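Local coordinates for protein iota-carrageenase (Alteromonas sp., PDB 1H80) that hydrolyses the beta-1,4 linkages within iota-carrageenan, a sulfated galactan of red algal cell walls, inverting the anomeric configuration, at residues G69-S74 with G103-V108; L99-V104 with V134-D139; R141-S146 with H172-G177. All blocks are in the same frame, centred on the assembly; numbering follows the deposited sequence.

Interaction 1. Residues G69-S74 with G103-V108; sequences GIQMKS and GVNNIV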
ATOM      1  N   GLY A  69      -7.537  17.171   5.340  1.00 14.44           N
ATOM      2  CA  GLY A  69      -8.465  16.749   6.375  1.00 15.22           C
ATOM      3  C   GLY A  69      -9.933  16.780   6.007  1.00 15.19           C
ATOM      4  O   GLY A  69     -10.782  17.068   6.850  1.00 16.60           O
ATOM      5  N   ILE A  70     -10.236  16.480   4.750  1.00 14.64           N
ATOM      6  CA  ILE A  70     -11.618  16.478   4.289  1.00 14.84           C
ATOM      7  C   ILE A  70     -12.335  15.244   4.822  1.00 15.33           C
ATOM      8  O   ILE A  70     -11.802  14.136   4.772  1.00 16.33           O
ATOM      9  CB  ILE A  70     -11.682  16.462   2.750  1.00 14.33           C
ATOM     10  CG1 ILE A  70     -10.872  17.630   2.180  1.00 14.69           C
ATOM     11  CG2 ILE A  70     -13.130  16.521   2.288  1.00 15.25           C
ATOM     12  CD1 ILE A  70     -11.376  18.991   2.601  1.00 15.80           C
ATOM     13  N   GLN A  71     -13.544  15.441   5.338  1.00 15.01           N
ATOM     14  CA  GLN A  71     -14.330  14.339   5.876  1.00 15.16           C
ATOM     15  C   GLN A  71     -15.399  13.947   4.870  1.00 14.81           C
ATOM     16  O   GLN A  71     -16.360  14.679   4.659  1.00 14.68           O
ATOM     17  CB  GLN A  71     -14.994  14.748   7.192  1.00 17.34           C
ATOM     18  CG  GLN A  71     -14.019  15.245   8.248  1.00 20.37           C
ATOM     19  CD  GLN A  71     -13.012  14.192   8.656  1.00 22.60           C
ATOM     20  OE1 GLN A  71     -13.374  13.150   9.204  1.00 24.82           O
ATOM     21  NE2 GLN A  71     -11.738  14.456   8.391  1.00 22.80           N
ATOM     22  N   MET A  72     -15.232  12.790   4.245  1.00 14.12           N
ATOM     23  CA  MET A  72     -16.213  12.337   3.271  1.00 14.29           C
ATOM     24  C   MET A  72     -17.478  11.886   3.984  1.00 14.37           C
ATOM     25  O   MET A  72     -17.452  11.546   5.168  1.00 15.16           O
ATOM     26  CB  MET A  72     -15.625  11.203   2.436  1.00 14.51           C
ATOM     27  CG  MET A  72     -14.434  11.648   1.593  1.00 15.98           C
ATOM     28  SD  MET A  72     -14.867  12.995   0.458  1.00 18.73           S
ATOM     29  CE  MET A  72     -13.250  13.580  -0.053  1.00 19.85           C
ATOM     30  N   LYS A  73     -18.592  11.897   3.262  1.00 14.55           N
ATOM     31  CA  LYS A  73     -19.869  11.502   3.830  1.00 15.02           C
ATOM     32  C   LYS A  73     -20.666  10.631   2.873  1.00 13.75           C
ATOM     33  O   LYS A  73     -20.373  10.571   1.678  1.00 13.98           O
ATOM     34  CB  LYS A  73     -20.682  12.742   4.206  1.00 16.49           C
ATOM     35  CG  LYS A  73     -20.131  13.478   5.419  1.00 19.78           C
ATOM     36  CD  LYS A  73     -21.039  14.622   5.840  1.00 22.27           C
ATOM     37  CE  LYS A  73     -20.660  15.146   7.214  1.00 24.82           C
ATOM     38  NZ  LYS A  73     -19.223  15.506   7.289  1.00 26.79           N
ATOM     39  N   SER A  74     -21.679   9.968   3.415  1.00 13.85           N
ATOM     40  CA  SER A  74     -22.525   9.070   2.647  1.00 13.15           C
ATOM     41  C   SER A  74     -23.232   9.687   1.454  1.00 12.80           C
ATOM     42  O   SER A  74     -23.646  10.847   1.479  1.00 13.18           O
ATOM     43  CB  SER A  74     -23.582   8.441   3.554  1.00 13.26           C
ATOM     44  OG  SER A  74     -22.982   7.691   4.586  1.00 12.98           O
ATOM     45  N   GLY A 103     -14.813   7.662   6.613  1.00 13.13           N
ATOM     46  CA  GLY A 103     -15.272   6.752   7.641  1.00 13.67           C
ATOM     47  C   GLY A 103     -14.357   6.687   8.844  1.00 14.59           C
ATOM     48  O   GLY A 103     -14.475   5.783   9.666  1.00 14.83           O
ATOM     49  N   VAL A 104     -13.444   7.645   8.954  1.00 15.52           N
ATOM     50  CA  VAL A 104     -12.522   7.656  10.080  1.00 18.37           C
ATOM     51  C   VAL A 104     -13.224   8.160  11.333  1.00 20.06           C
ATOM     52  O   VAL A 104     -13.121   7.545  12.397  1.00 21.40           O
ATOM     53  CB  VAL A 104     -11.299   8.547   9.793  1.00 18.24           C
ATOM     54  CG1 VAL A 104     -10.417   8.634  11.034  1.00 19.91           C
ATOM     55  CG2 VAL A 104     -10.510   7.975   8.624  1.00 18.96           C
ATOM     56  N   ASN A 105     -13.947   9.269  11.194  1.00 21.12           N
ATOM     57  CA  ASN A 105     -14.659   9.873  12.317  1.00 22.76           C
ATOM     58  C   ASN A 105     -16.172   9.789  12.195  1.00 23.06           C
ATOM     59  O   ASN A 105     -16.900  10.423  12.959  1.00 23.91           O
ATOM     60  CB  ASN A 105     -14.245  11.334  12.465  1.00 24.53           C
ATOM     61  CG  ASN A 105     -12.759  11.490  12.683  1.00 26.42           C
ATOM     62  OD1 ASN A 105     -12.209  10.988  13.665  1.00 28.56           O
ATOM     63  ND2 ASN A 105     -12.095  12.181  11.765  1.00 27.32           N
ATOM     64  N   ASN A 106     -16.648   9.017  11.226  1.00 22.20           N
ATOM     65  CA  ASN A 106     -18.079   8.856  11.032  1.00 21.62           C
ATOM     66  C   ASN A 106     -18.347   7.580  10.248  1.00 20.45           C
ATOM     67  O   ASN A 106     -17.436   6.791  10.001  1.00 20.95           O
ATOM     68  CB  ASN A 106     -18.656  10.064  10.295  1.00 23.16           C
ATOM     69  CG  ASN A 106     -18.087  10.219   8.901  1.00 24.24           C
ATOM     70  OD1 ASN A 106     -17.134   9.533   8.534  1.00 26.25           O
ATOM     71  ND2 ASN A 106     -18.661  11.127   8.120  1.00 26.66           N
ATOM     72  N   ILE A 107     -19.601   7.378   9.871  1.00 18.76           N
ATOM     73  CA  ILE A 107     -19.991   6.195   9.124  1.00 17.31           C
ATOM     74  C   ILE A 107     -20.332   6.632   7.712  1.00 16.01           C
ATOM     75  O   ILE A 107     -21.177   7.504   7.519  1.00 16.43           O
ATOM     76  CB  ILE A 107     -21.217   5.529   9.774  1.00 19.03           C
ATOM     77  CG1 ILE A 107     -20.895   5.195  11.234  1.00 20.86           C
ATOM     78  CG2 ILE A 107     -21.608   4.284   8.999  1.00 19.58           C
ATOM     79  CD1 ILE A 107     -22.077   4.675  12.029  1.00 21.99           C
ATOM     80  N   VAL A 108     -19.670   6.033   6.728  1.00 13.34           N
ATOM     81  CA  VAL A 108     -19.914   6.393   5.338  1.00 12.92           C
ATOM     82  C   VAL A 108     -20.397   5.202   4.529  1.00 12.00           C
ATOM     83  O   VAL A 108     -19.830   4.114   4.605  1.00 12.46           O
ATOM     84  CB  VAL A 108     -18.637   6.943   4.678  1.00 12.20           C
ATOM     85  CG1 VAL A 108     -18.905   7.280   3.214  1.00 12.37           C
ATOM     86  CG2 VAL A 108     -18.155   8.175   5.429  1.00 12.99           C
TER
HETATM   87  O   HOH W   1     -13.766  10.655   8.589  1.00 18.93           O
HETATM   88  O   HOH W   2     -15.746  10.332   6.736  1.00 18.65           O
HETATM   89  O   HOH W   3     -21.576  10.006   6.347  1.00 16.53           O

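Interaction 2. Residues L99-V104 with V134-D139; sequences LFEVGV and VFKLGD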
ATOM      1  N   LEU A  99      -5.376  13.937   2.854  1.00 16.53           N
ATOM      2  CA  LEU A  99      -6.156  14.871   2.063  1.00 16.07           C
ATOM      3  C   LEU A  99      -7.618  14.547   2.333  1.00 15.23           C
ATOM      4  O   LEU A  99      -8.426  15.434   2.614  1.00 13.58           O
ATOM      5  CB  LEU A  99      -5.871  14.700   0.570  1.00 17.45           C
ATOM      6  CG  LEU A  99      -4.535  15.180   0.004  1.00 19.75           C
ATOM      7  CD1 LEU A  99      -4.478  14.829  -1.473  1.00 20.52           C
ATOM      8  CD2 LEU A  99      -4.389  16.675   0.194  1.00 22.35           C
ATOM      9  N   PHE A 100      -7.939  13.255   2.283  1.00 14.41           N
ATOM     10  CA  PHE A 100      -9.307  12.794   2.468  1.00 14.14           C
ATOM     11  C   PHE A 100      -9.445  11.663   3.474  1.00 13.99           C
ATOM     12  O   PHE A 100      -8.669  10.710   3.461  1.00 14.89           O
ATOM     13  CB  PHE A 100      -9.858  12.298   1.129  1.00 13.25           C
ATOM     14  CG  PHE A 100      -9.535  13.195  -0.029  1.00 13.26           C
ATOM     15  CD1 PHE A 100     -10.043  14.484  -0.086  1.00 14.07           C
ATOM     16  CD2 PHE A 100      -8.713  12.749  -1.060  1.00 13.84           C
ATOM     17  CE1 PHE A 100      -9.737  15.325  -1.154  1.00 14.77           C
ATOM     18  CE2 PHE A 100      -8.400  13.580  -2.134  1.00 14.76           C
ATOM     19  CZ  PHE A 100      -8.914  14.871  -2.179  1.00 15.05           C
ATOM     20  N   GLU A 101     -10.446  11.768   4.337  1.00 14.05           N
ATOM     21  CA  GLU A 101     -10.708  10.723   5.313  1.00 14.69           C
ATOM     22  C   GLU A 101     -12.108  10.208   5.013  1.00 14.12           C
ATOM     23  O   GLU A 101     -13.032  10.992   4.803  1.00 13.62           O
ATOM     24  CB  GLU A 101     -10.611  11.275   6.734  1.00 17.23           C
ATOM     25  CG  GLU A 101      -9.220  11.809   7.051  1.00 20.27           C
ATOM     26  CD  GLU A 101      -9.014  12.107   8.522  1.00 22.70           C
ATOM     27  OE1 GLU A 101      -9.829  12.852   9.103  0.50 22.56           O
ATOM     28  OE2 GLU A 101      -8.028  11.597   9.095  0.50 23.61           O
ATOM     29  N   VAL A 102     -12.256   8.890   4.969  1.00 12.45           N
ATOM     30  CA  VAL A 102     -13.543   8.288   4.654  1.00 13.45           C
ATOM     31  C   VAL A 102     -13.941   7.258   5.696  1.00 13.14           C
ATOM     32  O   VAL A 102     -13.462   6.125   5.677  1.00 12.70           O
ATOM     33  CB  VAL A 102     -13.500   7.599   3.273  1.00 13.44           C
ATOM     34  CG1 VAL A 102     -14.910   7.271   2.804  1.00 14.52           C
ATOM     35  CG2 VAL A 102     -12.783   8.492   2.271  1.00 14.14           C
ATOM     36  N   GLY A 103     -14.813   7.662   6.613  1.00 13.13           N
ATOM     37  CA  GLY A 103     -15.272   6.752   7.641  1.00 13.67           C
ATOM     38  C   GLY A 103     -14.357   6.687   8.844  1.00 14.59           C
ATOM     39  O   GLY A 103     -14.475   5.783   9.666  1.00 14.83           O
ATOM     40  N   VAL A 104     -13.444   7.645   8.954  1.00 15.52           N
ATOM     41  CA  VAL A 104     -12.522   7.656  10.080  1.00 18.37           C
ATOM     42  C   VAL A 104     -13.224   8.160  11.333  1.00 20.06           C
ATOM     43  O   VAL A 104     -13.121   7.545  12.397  1.00 21.40           O
ATOM     44  CB  VAL A 104     -11.299   8.547   9.793  1.00 18.24           C
ATOM     45  CG1 VAL A 104     -10.417   8.634  11.034  1.00 19.91           C
ATOM     46  CG2 VAL A 104     -10.510   7.975   8.624  1.00 18.96           C
ATOM     47  N   VAL A 134      -3.129  10.132   0.898  1.00 13.12           N
ATOM     48  CA  VAL A 134      -4.183  10.713   0.079  1.00 13.06           C
ATOM     49  C   VAL A 134      -5.546  10.367   0.676  1.00 13.20           C
ATOM     50  O   VAL A 134      -6.390  11.242   0.873  1.00 12.83           O
ATOM     51  CB  VAL A 134      -4.100  10.199  -1.370  1.00 13.21           C
ATOM     52  CG1 VAL A 134      -5.205  10.813  -2.208  1.00 14.07           C
ATOM     53  CG2 VAL A 134      -2.741  10.549  -1.958  1.00 13.26           C
ATOM     54  N   PHE A 135      -5.749   9.087   0.967  1.00 13.37           N
ATOM     55  CA  PHE A 135      -6.998   8.616   1.564  1.00 13.42           C
ATOM     56  C   PHE A 135      -6.739   7.750   2.782  1.00 14.20           C
ATOM     57  O   PHE A 135      -5.832   6.921   2.781  1.00 15.32           O
ATOM     58  CB  PHE A 135      -7.805   7.729   0.601  1.00 13.99           C
ATOM     59  CG  PHE A 135      -8.547   8.472  -0.462  1.00 12.82           C
ATOM     60  CD1 PHE A 135      -7.951   8.739  -1.688  1.00 13.14           C
ATOM     61  CD2 PHE A 135      -9.859   8.886  -0.247  1.00 13.45           C
ATOM     62  CE1 PHE A 135      -8.653   9.405  -2.690  1.00 13.66           C
ATOM     63  CE2 PHE A 135     -10.570   9.555  -1.241  1.00 13.08           C
ATOM     64  CZ  PHE A 135      -9.964   9.814  -2.463  1.00 13.41           C
ATOM     65  N   LYS A 136      -7.533   7.953   3.824  1.00 14.06           N
ATOM     66  CA  LYS A 136      -7.465   7.095   4.993  1.00 14.78           C
ATOM     67  C   LYS A 136      -8.898   6.594   5.082  1.00 14.37           C
ATOM     68  O   LYS A 136      -9.832   7.383   5.248  1.00 14.18           O
ATOM     69  CB  LYS A 136      -7.098   7.847   6.269  1.00 15.74           C
ATOM     70  CG  LYS A 136      -7.042   6.902   7.465  1.00 18.83           C
ATOM     71  CD  LYS A 136      -6.518   7.564   8.723  1.00 21.87           C
ATOM     72  CE  LYS A 136      -6.476   6.561   9.866  1.00 24.44           C
ATOM     73  NZ  LYS A 136      -5.926   7.146  11.121  1.00 27.04           N
ATOM     74  N   LEU A 137      -9.073   5.286   4.937  1.00 13.20           N
ATOM     75  CA  LEU A 137     -10.397   4.687   4.975  1.00 13.94           C
ATOM     76  C   LEU A 137     -10.661   4.034   6.318  1.00 14.59           C
ATOM     77  O   LEU A 137      -9.761   3.453   6.925  1.00 16.58           O
ATOM     78  CB  LEU A 137     -10.529   3.637   3.871  1.00 14.82           C
ATOM     79  CG  LEU A 137     -10.084   4.072   2.472  1.00 14.55           C
ATOM     80  CD1 LEU A 137     -10.275   2.915   1.510  1.00 16.99           C
ATOM     81  CD2 LEU A 137     -10.880   5.291   2.018  1.00 17.37           C
ATOM     82  N   GLY A 138     -11.905   4.144   6.772  1.00 13.38           N
ATOM     83  CA  GLY A 138     -12.306   3.546   8.030  1.00 13.38           C
ATOM     84  C   GLY A 138     -13.626   2.820   7.854  1.00 12.83           C
ATOM     85  O   GLY A 138     -13.720   1.849   7.095  1.00 13.46           O
ATOM     86  N   ASP A 139     -14.653   3.297   8.549  1.00 13.18           N
ATOM     87  CA  ASP A 139     -15.974   2.692   8.481  1.00 12.78           C
ATOM     88  C   ASP A 139     -16.724   3.165   7.240  1.00 12.66           C
ATOM     89  O   ASP A 139     -17.598   4.034   7.314  1.00 13.25           O
ATOM     90  CB  ASP A 139     -16.781   3.048   9.730  1.00 14.43           C
ATOM     91  CG  ASP A 139     -18.029   2.200   9.878  1.00 16.37           C
ATOM     92  OD1 ASP A 139     -18.438   1.539   8.897  1.00 15.99           O
ATOM     93  OD2 ASP A 139     -18.613   2.203  10.982  1.00 18.86           O
TER

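Interaction 3. Residues R141-S146 with H172-G177; sequences RNYKIS and HWSRNG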
ATOM      1  N   ARG A 141     -18.504   1.600   3.479  1.00 10.33           N
ATOM      2  CA  ARG A 141     -18.933   0.438   2.706  1.00 10.81           C
ATOM      3  C   ARG A 141     -19.568   0.902   1.417  1.00 10.33           C
ATOM      4  O   ARG A 141     -20.222   1.948   1.383  1.00 11.72           O
ATOM      5  CB  ARG A 141     -19.942  -0.398   3.482  1.00 12.02           C
ATOM      6  CG  ARG A 141     -19.425  -0.867   4.813  1.00 13.16           C
ATOM      7  CD  ARG A 141     -20.410  -1.793   5.487  1.00 14.99           C
ATOM      8  NE  ARG A 141     -19.975  -2.072   6.847  1.00 15.63           N
ATOM      9  CZ  ARG A 141     -20.630  -2.848   7.699  1.00 18.11           C
ATOM     10  NH1 ARG A 141     -21.764  -3.436   7.335  1.00 17.98           N
ATOM     11  NH2 ARG A 141     -20.154  -3.023   8.922  1.00 18.32           N
ATOM     12  N   ASN A 142     -19.382   0.094   0.378  1.00  9.83           N
ATOM     13  CA  ASN A 142     -19.881   0.347  -0.965  1.00  9.38           C
ATOM     14  C   ASN A 142     -19.240   1.616  -1.492  1.00 10.20           C
ATOM     15  O   ASN A 142     -19.867   2.677  -1.573  1.00 10.89           O
ATOM     16  CB  ASN A 142     -21.402   0.469  -0.994  1.00 10.66           C
ATOM     17  CG  ASN A 142     -21.936   0.407  -2.402  1.00 10.93           C
ATOM     18  OD1 ASN A 142     -21.463  -0.393  -3.208  1.00 11.86           O
ATOM     19  ND2 ASN A 142     -22.912   1.245  -2.714  1.00 12.24           N
ATOM     20  N   TYR A 143     -17.973   1.494  -1.851  1.00  9.76           N
ATOM     21  CA  TYR A 143     -17.238   2.644  -2.331  1.00  9.85           C
ATOM     22  C   TYR A 143     -16.352   2.343  -3.516  1.00 10.42           C
ATOM     23  O   TYR A 143     -16.033   1.192  -3.806  1.00 10.70           O
ATOM     24  CB  TYR A 143     -16.384   3.225  -1.201  1.00 10.60           C
ATOM     25  CG  TYR A 143     -15.276   2.321  -0.706  1.00 10.55           C
ATOM     26  CD1 TYR A 143     -15.516   1.345   0.265  1.00 10.33           C
ATOM     27  CD2 TYR A 143     -13.975   2.479  -1.171  1.00 11.35           C
ATOM     28  CE1 TYR A 143     -14.475   0.556   0.767  1.00 11.61           C
ATOM     29  CE2 TYR A 143     -12.933   1.701  -0.680  1.00 11.64           C
ATOM     30  CZ  TYR A 143     -13.186   0.748   0.289  1.00 11.22           C
ATOM     31  OH  TYR A 143     -12.135   0.022   0.794  1.00 12.90           O
ATOM     32  N   LYS A 144     -15.959   3.404  -4.203  1.00  9.92           N
ATOM     33  CA  LYS A 144     -15.098   3.280  -5.358  1.00 10.28           C
ATOM     34  C   LYS A 144     -14.183   4.489  -5.411  1.00 10.69           C
ATOM     35  O   LYS A 144     -14.646   5.628  -5.369  1.00 12.22           O
ATOM     36  CB  LYS A 144     -15.940   3.193  -6.633  1.00 11.69           C
ATOM     37  CG  LYS A 144     -15.137   2.952  -7.897  1.00 14.58           C
ATOM     38  CD  LYS A 144     -16.062   2.940  -9.114  1.00 17.60           C
ATOM     39  CE  LYS A 144     -15.306   2.613 -10.388  1.00 20.83           C
ATOM     40  NZ  LYS A 144     -16.211   2.701 -11.571  1.00 22.39           N
ATOM     41  N   ILE A 145     -12.881   4.230  -5.455  1.00 10.51           N
ATOM     42  CA  ILE A 145     -11.862   5.277  -5.540  1.00 10.84           C
ATOM     43  C   ILE A 145     -11.107   4.903  -6.811  1.00 11.16           C
ATOM     44  O   ILE A 145     -10.579   3.799  -6.928  1.00 11.08           O
ATOM     45  CB  ILE A 145     -10.957   5.253  -4.303  1.00 12.05           C
ATOM     46  CG1 ILE A 145     -11.788   5.658  -3.080  1.00 13.55           C
ATOM     47  CG2 ILE A 145      -9.778   6.210  -4.489  1.00 12.20           C
ATOM     48  CD1 ILE A 145     -11.062   5.513  -1.752  1.00 14.93           C
ATOM     49  N   SER A 146     -11.032   5.844  -7.753  1.00 11.20           N
ATOM     50  CA  SER A 146     -10.474   5.519  -9.059  1.00 12.42           C
ATOM     51  C   SER A 146      -9.862   6.622  -9.896  1.00 12.30           C
ATOM     52  O   SER A 146     -10.251   7.775  -9.784  1.00 12.09           O
ATOM     53  CB  SER A 146     -11.627   4.910  -9.878  1.00 13.98           C
ATOM     54  OG  SER A 146     -11.348   4.754 -11.258  1.00 19.30           O
ATOM     55  N   HIS A 172     -13.687  -0.901  13.445  1.00 13.77           N
ATOM     56  CA  HIS A 172     -14.512  -0.895  12.251  1.00 14.18           C
ATOM     57  C   HIS A 172     -13.589  -0.652  11.074  1.00 13.52           C
ATOM     58  O   HIS A 172     -12.561   0.003  11.211  1.00 14.48           O
ATOM     59  CB  HIS A 172     -15.538   0.230  12.340  1.00 14.94           C
ATOM     60  CG  HIS A 172     -16.395   0.155  13.563  1.00 17.29           C
ATOM     61  ND1 HIS A 172     -17.541  -0.609  13.623  1.00 18.81           N
ATOM     62  CD2 HIS A 172     -16.246   0.711  14.786  1.00 17.74           C
ATOM     63  CE1 HIS A 172     -18.062  -0.519  14.834  1.00 18.77           C
ATOM     64  NE2 HIS A 172     -17.296   0.275  15.560  1.00 18.85           N
ATOM     65  N   TRP A 173     -13.948  -1.188   9.917  1.00 13.21           N
ATOM     66  CA  TRP A 173     -13.125  -0.998   8.736  1.00 12.70           C
ATOM     67  C   TRP A 173     -13.980  -1.130   7.496  1.00 13.08           C
ATOM     68  O   TRP A 173     -15.170  -1.416   7.592  1.00 14.96           O
ATOM     69  CB  TRP A 173     -11.960  -1.989   8.725  1.00 13.08           C
ATOM     70  CG  TRP A 173     -12.359  -3.417   8.811  1.00 12.82           C
ATOM     71  CD1 TRP A 173     -12.703  -4.232   7.779  1.00 13.03           C
ATOM     72  CD2 TRP A 173     -12.473  -4.202  10.001  1.00 12.88           C
ATOM     73  NE1 TRP A 173     -13.024  -5.482   8.248  1.00 13.07           N
ATOM     74  CE2 TRP A 173     -12.892  -5.491   9.611  1.00 13.37           C
ATOM     75  CE3 TRP A 173     -12.262  -3.941  11.361  1.00 13.24           C
ATOM     76  CZ2 TRP A 173     -13.106  -6.521  10.533  1.00 13.49           C
ATOM     77  CZ3 TRP A 173     -12.476  -4.965  12.278  1.00 13.36           C
ATOM     78  CH2 TRP A 173     -12.893  -6.235  11.858  1.00 12.62           C
ATOM     79  N   SER A 174     -13.377  -0.927   6.333  1.00 13.26           N
ATOM     80  CA  SER A 174     -14.148  -0.952   5.101  1.00 13.18           C
ATOM     81  C   SER A 174     -14.515  -2.304   4.520  1.00 13.30           C
ATOM     82  O   SER A 174     -13.848  -3.318   4.747  1.00 12.55           O
ATOM     83  CB  SER A 174     -13.450  -0.102   4.034  1.00 15.01           C
ATOM     84  OG  SER A 174     -12.247  -0.699   3.589  1.00 15.57           O
ATOM     85  N   ARG A 175     -15.607  -2.295   3.765  1.00 12.47           N
ATOM     86  CA  ARG A 175     -16.110  -3.488   3.108  1.00 14.24           C
ATOM     87  C   ARG A 175     -16.764  -3.068   1.807  1.00 13.27           C
ATOM     88  O   ARG A 175     -17.307  -1.968   1.703  1.00 13.28           O
ATOM     89  CB  ARG A 175     -17.190  -4.171   3.944  1.00 17.36           C
ATOM     90  CG  ARG A 175     -16.951  -4.221   5.424  1.00 21.74           C
ATOM     91  CD  ARG A 175     -18.210  -4.757   6.094  1.00 24.67           C
ATOM     92  NE  ARG A 175     -18.458  -6.159   5.776  1.00 26.63           N
ATOM     93  CZ  ARG A 175     -17.772  -7.182   6.282  1.00 28.17           C
ATOM     94  NH1 ARG A 175     -16.783  -6.972   7.140  1.00 29.28           N
ATOM     95  NH2 ARG A 175     -18.073  -8.423   5.926  1.00 28.04           N
ATOM     96  N   ASN A 176     -16.707  -3.957   0.824  1.00 12.04           N
ATOM     97  CA  ASN A 176     -17.347  -3.737  -0.465  1.00 11.69           C
ATOM     98  C   ASN A 176     -16.881  -2.472  -1.158  1.00 11.01           C
ATOM     99  O   ASN A 176     -17.540  -1.433  -1.117  1.00 11.78           O
ATOM    100  CB  ASN A 176     -18.866  -3.707  -0.274  1.00 12.80           C
ATOM    101  CG  ASN A 176     -19.367  -4.871   0.557  1.00 14.77           C
ATOM    102  OD1 ASN A 176     -18.846  -5.981   0.465  1.00 14.66           O
ATOM    103  ND2 ASN A 176     -20.389  -4.625   1.368  1.00 16.17           N
ATOM    104  N   GLY A 177     -15.734  -2.570  -1.804  1.00 10.03           N
ATOM    105  CA  GLY A 177     -15.213  -1.409  -2.489  1.00 10.23           C
ATOM    106  C   GLY A 177     -14.276  -1.777  -3.609  1.00  9.66           C
ATOM    107  O   GLY A 177     -13.833  -2.919  -3.729  1.00 10.43           O
TER
HETATM  108  O   HOH W   4     -17.795  -0.953   8.083  1.00 17.93           O
HETATM  109  O   HOH W   5     -18.836  -1.277  11.276  1.00 34.39           O

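Interaction 1. Residues G69-S74 with G103-V108
N106 and N105 make the direct hydrogen bonds here, both through their amide nitrogens. N106 ND2 meets the backbone O of M72 at 3.2 Å, almost linear at the hydrogen (177°) and in the carbonyl plane. N105 ND2 reaches Q71 OE1 at 3.0 Å from above the carbonyl plane, the two amides being turned 35° apart. The far end of the Q71 amide is taken as well, NE2 donating to G69 O and to E101, which settles which way round the amide sits.

Water makes a second set of links. One molecule donates to Q71 OE1 at 2.6 Å and accepts from N105 N; another accepts from S74 N and donates to I107 O, while S74 OG is bonded to R109 N.

V108 packs its methyls on the backbone: CG2 lies 3.5 Å from M72 O and CG1 3.8 Å from K73 C.

The loop after strand 97-102 of this beta-helix is thus laid against the preceding turn by side-chain amides and water instead of strand pairing, so the join rests partly on particular amide side chains and partly on backbone groups bridged by water.

Interaction 2. Residues L99-V104 with V134-D139
G138 N donates to V102 O over 2.7 Å, and the same oxygen also receives the CA-H of L137. This is the downstream end of a parallel pairing between strands 100-102 and 135-137, successive coils of a parallel beta-helix of the pectate lyase-like kind, their axes 4.8 Å apart and 14° from parallel. Between F100 N bonded to V134 O and the G138 bond, F100 O takes K136 N and K136 O takes V102 N, so the bonds alternate from one strand to the other. Beyond V102 the pairing runs on into the turn, where D139 N binds G103 O and the D139 carboxylate is bridged to R167 and R109. Both glycines are needed sterically: a side chain on G103 would run into the backbone of D139, and one on G138 into G103 O.

F100, V102, F135 and L137 project to the same face. F100 CD2 sits over a face of the F135 ring, toward its rim, 3.5 Å from F135 CZ, with the ring planes 43° apart; V102 CG2 meets the edge of that ring in its plane. V102 and L137 lie side by side, V102 CB to L137 CD2 3.7 Å, while F113 meets both phenyl rings and Y143 and I145 also touch L137, continuing the apolar filling of the coil.

E101 and K136 take the other face. The E101 carboxylate is held by Q71 and by a salt bridge to R98. K136 is fully extended, with CG anti to its backbone N (chi1 180°), and its stem crosses V104 at about a right angle, K136 CG lying 3.8 Å from V104 CG2.

Interaction 3. Residues R141-S146 with H172-G177
R141 pairs with R175 and Y143 with G177 in parallel register, while N142 and N176, both at positive phi, stack one corner of the chain on the next. N142 N gives a hydrogen bond to R175 O (3.2 Å) and a weak one to N176 O, which also accepts from Y143 N at 3.0 Å.

Y143 has CG between its backbone N and carbonyl carbon (chi1 65°), and its ring lies with one face over G177 CA, a CH-pi contact 3.9 Å from CA to the ring centroid. A side chain on G177 would collide with Y143 CE1. At the far end of the ring, Y143 OH and S174 OG share a hydrogen bond of 2.9 Å. An alanine in place of Y143 would probably open a gap over G177 CA and leave S174 OG without this hydroxyl mate.

On the other face, the arginines run side by side. R175 CD lies over the R141 guanidinium, off toward its rim and 3.3 Å from R141 NE, with the two planes 58° apart. The like-charged groups, NE to NE 4.5 Å, have separate partners: R175 NH1 bridges to D200, and R141 NE binds a water that in turn donates to W173 O.

Parallel strands turning matching corners one above the other are the hallmark of the beta-helix at the core of this catalytic domain.

Overall arrangement
From the N terminus, residues 69-74 leave strand 64-71 and meet 103-108 in interaction 1, closing a loop of one coil. Interaction 2 opens inside that loop, at 99-104, and closes beyond it at 134-139; the two therefore cross, sharing G103 and V104, and strands 64-71, 97-102 and 132-141 follow one another as neighbours. Interaction 3 comes in series: 141-146 starts just after interaction 2 ends and closes on 172-177, one coil further on. The V108 carbonyl reaches R141 N, tying interaction 1 to interaction 3, while F135 and L137 pack on I145 in the interior. Together the three contacts join successive coils of the beta-helix.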